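Local coordinates for ancylostoma secreted protein 1 (Necator americanus, PDB 3NT8) that is a two-CAP-domain protein of the hookworm, probably associated with the transition to parasitism by infective larvae, at residues S326-V338 / R351-A363. Sequence-based numbering, arbitrary orientation.
Sequences SQLWWNELKEYGV and RPNMQIGHYTQMA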
# COMPACT_ATOMS: atom_id res chain seq x y z
N SER A 326 1.63 -1.73 7.57
CA SER A 326 2.50 -2.82 7.95
C SER A 326 3.86 -2.78 7.23
O SER A 326 4.89 -3.00 7.85
CB SER A 326 1.74 -4.12 7.69
OG SER A 326 0.69 -4.23 8.63
N GLN A 327 3.84 -2.44 5.93
CA GLN A 327 5.06 -2.49 5.12
C GLN A 327 5.93 -1.28 5.43
O GLN A 327 7.15 -1.42 5.45
CB GLN A 327 4.72 -2.53 3.60
CG GLN A 327 4.11 -3.93 3.15
CD GLN A 327 3.47 -3.84 1.74
OE1 GLN A 327 2.99 -2.78 1.34
NE2 GLN A 327 3.51 -4.92 1.00
N LEU A 328 5.32 -0.11 5.62
CA LEU A 328 6.06 1.12 5.97
C LEU A 328 6.75 0.94 7.32
O LEU A 328 7.91 1.35 7.49
CB LEU A 328 5.16 2.37 5.98
CG LEU A 328 4.83 2.93 4.58
CD1 LEU A 328 3.65 4.01 4.52
CD2 LEU A 328 6.10 3.44 3.80
N TRP A 329 6.06 0.34 8.27
CA TRP A 329 6.72 0.00 9.55
C TRP A 329 7.90 -0.96 9.36
O TRP A 329 8.99 -0.69 9.92
CB TRP A 329 5.77 -0.60 10.52
CG TRP A 329 4.63 0.27 10.90
CD1 TRP A 329 4.62 1.62 10.93
CD2 TRP A 329 3.33 -0.17 11.35
NE1 TRP A 329 3.37 2.05 11.34
CE2 TRP A 329 2.56 0.98 11.59
CE3 TRP A 329 2.73 -1.42 11.54
CZ2 TRP A 329 1.23 0.92 12.02
CZ3 TRP A 329 1.37 -1.45 11.92
CH2 TRP A 329 0.66 -0.31 12.15
N TRP A 330 7.68 -2.05 8.59
CA TRP A 330 8.68 -3.08 8.34
C TRP A 330 9.91 -2.58 7.57
O TRP A 330 11.04 -3.02 7.88
CB TRP A 330 8.07 -4.31 7.63
CG TRP A 330 8.99 -5.50 7.64
CD1 TRP A 330 9.84 -5.90 6.64
CD2 TRP A 330 9.20 -6.44 8.73
NE1 TRP A 330 10.55 -7.03 7.03
CE2 TRP A 330 10.16 -7.39 8.30
CE3 TRP A 330 8.66 -6.59 10.02
CZ2 TRP A 330 10.59 -8.44 9.11
CZ3 TRP A 330 9.09 -7.63 10.81
CH2 TRP A 330 10.03 -8.54 10.36
N ASN A 331 9.68 -1.67 6.61
CA ASN A 331 10.73 -1.15 5.75
C ASN A 331 11.89 -0.50 6.45
O ASN A 331 12.94 -0.35 5.87
CB ASN A 331 10.17 -0.28 4.58
CG ASN A 331 9.49 -1.14 3.51
OD1 ASN A 331 9.74 -2.36 3.45
ND2 ASN A 331 8.58 -0.52 2.70
N GLU A 332 11.70 -0.13 7.72
CA GLU A 332 12.77 0.44 8.51
C GLU A 332 14.08 -0.35 8.50
O GLU A 332 15.19 0.20 8.52
CB GLU A 332 12.26 0.74 9.91
CG GLU A 332 11.07 1.75 9.88
CD GLU A 332 10.51 2.10 11.25
OE1 GLU A 332 10.54 1.28 12.22
OE2 GLU A 332 9.98 3.22 11.36
N LEU A 333 13.94 -1.66 8.39
CA LEU A 333 15.07 -2.54 8.46
C LEU A 333 15.93 -2.38 7.23
O LEU A 333 17.19 -2.32 7.34
CB LEU A 333 14.63 -4.03 8.60
CG LEU A 333 15.79 -5.04 8.51
CD1 LEU A 333 16.72 -4.96 9.70
CD2 LEU A 333 15.27 -6.47 8.38
N LYS A 334 15.29 -2.35 6.07
CA LYS A 334 16.05 -2.29 4.83
C LYS A 334 16.45 -0.84 4.55
O LYS A 334 17.39 -0.59 3.76
CB LYS A 334 15.24 -2.89 3.69
CG LYS A 334 13.86 -2.20 3.48
CD LYS A 334 13.26 -2.64 2.06
CE LYS A 334 12.75 -4.10 2.13
NZ LYS A 334 11.70 -4.18 3.17
N GLU A 335 15.74 0.12 5.16
CA GLU A 335 16.05 1.54 4.92
C GLU A 335 17.15 2.12 5.81
O GLU A 335 18.06 2.82 5.31
CB GLU A 335 14.79 2.39 4.91
CG GLU A 335 14.00 2.13 3.62
CD GLU A 335 12.84 3.07 3.44
OE1 GLU A 335 13.00 4.23 3.86
OE2 GLU A 335 11.78 2.66 2.88
N TYR A 336 17.06 1.82 7.11
CA TYR A 336 17.95 2.38 8.09
C TYR A 336 18.89 1.38 8.72
O TYR A 336 20.05 1.66 8.85
CB TYR A 336 17.14 3.14 9.18
CG TYR A 336 16.13 4.17 8.62
CD1 TYR A 336 16.56 5.28 7.88
CD2 TYR A 336 14.77 4.05 8.87
CE1 TYR A 336 15.63 6.26 7.38
CE2 TYR A 336 13.82 5.03 8.38
CZ TYR A 336 14.28 6.13 7.63
OH TYR A 336 13.40 7.11 7.14
N GLY A 337 18.36 0.24 9.13
CA GLY A 337 19.16 -0.89 9.51
C GLY A 337 19.22 -1.09 11.01
O GLY A 337 18.98 -0.18 11.77
N VAL A 338 19.60 -2.30 11.40
CA VAL A 338 19.82 -2.69 12.80
C VAL A 338 21.27 -3.17 13.04
O VAL A 338 21.92 -2.74 14.00
CB VAL A 338 18.84 -3.79 13.24
CG1 VAL A 338 19.27 -4.36 14.58
CG2 VAL A 338 17.39 -3.21 13.35
N ARG A 351 19.60 8.09 15.89
CA ARG A 351 20.17 8.43 14.58
C ARG A 351 19.32 9.52 13.95
O ARG A 351 18.09 9.49 14.01
CB ARG A 351 20.28 7.20 13.67
CG ARG A 351 21.56 6.40 13.85
CD ARG A 351 21.55 5.15 12.97
NE ARG A 351 20.36 4.32 13.19
CZ ARG A 351 20.04 3.28 12.42
NH1 ARG A 351 20.84 2.93 11.41
NH2 ARG A 351 18.95 2.56 12.65
N PRO A 352 19.97 10.51 13.36
CA PRO A 352 19.20 11.65 12.85
C PRO A 352 18.37 11.23 11.63
O PRO A 352 18.94 10.70 10.68
CB PRO A 352 20.29 12.67 12.49
CG PRO A 352 21.48 12.26 13.46
CD PRO A 352 21.42 10.77 13.44
N ASN A 353 17.04 11.38 11.72
CA ASN A 353 16.09 11.18 10.59
C ASN A 353 15.91 9.72 10.24
O ASN A 353 15.64 9.36 9.10
CB ASN A 353 16.48 12.00 9.34
CG ASN A 353 16.21 13.48 9.52
OD1 ASN A 353 15.04 13.91 9.46
ND2 ASN A 353 17.26 14.26 9.73
N MET A 354 16.07 8.89 11.26
CA MET A 354 16.06 7.45 11.10
C MET A 354 15.28 6.88 12.27
O MET A 354 15.71 7.00 13.44
CB MET A 354 17.50 6.90 11.11
CG MET A 354 18.29 7.13 9.87
SD MET A 354 19.84 6.18 9.83
CE MET A 354 20.57 6.83 8.33
N GLN A 355 14.12 6.30 11.98
CA GLN A 355 13.36 5.58 13.02
C GLN A 355 13.36 4.09 12.75
O GLN A 355 13.31 3.69 11.60
CB GLN A 355 11.93 6.11 13.16
CG GLN A 355 11.89 7.55 13.67
CD GLN A 355 10.47 8.06 13.80
OE1 GLN A 355 9.73 8.11 12.83
NE2 GLN A 355 10.09 8.44 15.01
N ILE A 356 13.40 3.27 13.81
CA ILE A 356 13.53 1.82 13.63
C ILE A 356 12.55 1.05 14.52
O ILE A 356 12.41 -0.17 14.44
CB ILE A 356 15.01 1.43 13.88
CG1 ILE A 356 15.34 0.07 13.30
CG2 ILE A 356 15.40 1.57 15.41
CD1 ILE A 356 15.76 0.17 11.84
N GLY A 357 11.84 1.78 15.36
CA GLY A 357 11.09 1.17 16.44
C GLY A 357 9.80 0.50 16.00
O GLY A 357 9.29 -0.35 16.70
N HIS A 358 9.24 0.93 14.88
CA HIS A 358 8.10 0.20 14.30
C HIS A 358 8.42 -1.20 13.77
O HIS A 358 7.67 -2.12 14.02
CB HIS A 358 7.44 0.99 13.18
CG HIS A 358 7.19 2.41 13.53
ND1 HIS A 358 7.97 3.45 13.05
CD2 HIS A 358 6.26 2.97 14.35
CE1 HIS A 358 7.53 4.58 13.57
NE2 HIS A 358 6.51 4.32 14.36
N TYR A 359 9.51 -1.32 13.02
CA TYR A 359 10.07 -2.60 12.64
C TYR A 359 10.40 -3.51 13.87
O TYR A 359 10.03 -4.66 13.89
CB TYR A 359 11.31 -2.37 11.74
CG TYR A 359 12.19 -3.60 11.73
CD1 TYR A 359 11.90 -4.68 10.89
CD2 TYR A 359 13.29 -3.72 12.61
CE1 TYR A 359 12.66 -5.84 10.94
CE2 TYR A 359 14.07 -4.90 12.63
CZ TYR A 359 13.75 -5.94 11.77
OH TYR A 359 14.48 -7.11 11.79
N THR A 360 11.04 -2.99 14.90
CA THR A 360 11.50 -3.79 16.03
C THR A 360 10.33 -4.44 16.74
O THR A 360 10.34 -5.63 17.01
CB THR A 360 12.43 -3.01 16.96
OG1 THR A 360 11.86 -1.73 17.33
CG2 THR A 360 13.77 -2.75 16.27
N GLN A 361 9.26 -3.68 16.94
CA GLN A 361 8.09 -4.24 17.55
C GLN A 361 7.43 -5.29 16.68
O GLN A 361 6.81 -6.24 17.18
CB GLN A 361 7.09 -3.10 17.87
CG GLN A 361 5.81 -3.50 18.58
CD GLN A 361 6.08 -4.13 19.92
OE1 GLN A 361 6.18 -3.45 20.97
NE2 GLN A 361 6.19 -5.45 19.91
N MET A 362 7.51 -5.13 15.37
CA MET A 362 6.94 -6.17 14.49
C MET A 362 7.77 -7.49 14.55
O MET A 362 7.21 -8.60 14.48
CB MET A 362 6.84 -5.67 13.05
CG MET A 362 5.75 -4.64 12.83
SD MET A 362 5.62 -4.13 11.07
CE MET A 362 5.04 -5.64 10.24
N ALA A 363 9.09 -7.36 14.68
CA ALA A 363 10.00 -8.49 14.68
C ALA A 363 10.28 -9.02 16.08
O ALA A 363 11.03 -9.98 16.21
CB ALA A 363 11.32 -8.11 14.03
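Glu332 reaches from helix 332-335 to the first turn of helix 357-363 with both carboxylate oxygens. Glu332 OE2 accepts a hydrogen bond from His358 ND1 at 2.6 Å, nearly straight (178°), on the syn side and in the plane of the imidazole. Glu332 OE1 accepts from Tyr359 N at 2.9 Å, on the anti side and tilted well out of the carboxylate plane. A glutamate suits this place, its extended chain carrying two acceptors to a ring N-H and a backbone N-H.

Beside this clasp the packing is tight and aromatic. Tyr359 turns its ring edge to the face of Trp330, a T-shaped pair (centroids 4.8 Å apart); with CG anti to the backbone N (chi1 160°), the same ring offers a face to Leu333 CB in a CH-pi contact. Met362, polarisable, brings SD to the ring edges of both Trp329 and Trp330.

Toward residues 351-355 the contact opens to solvent, although Tyr336 still packs closely, one ring face over Met354 CA, 3.9 Å from the centroid; exposed Gln355 and Asn353 border the ring. Arg351 spans two carbonyls where the helix ends: NH2 meets Gly337 O at 2.9 Å in the carbonyl plane, NH1 meets Tyr336 O at 3.0 Å from above that carbonyl's plane. At Gly337, with positive phi, a beta carbon would press on the preceding carbonyl oxygen, hence glycine.

Helices 326-330 and 357-363, 105° apart, cross in one helical layer of the CAP alpha-beta-alpha sandwich: Trp329 and Met362 pack on strands 305-311 and 381-388, Ser326 and Trp330 on helix 235-253.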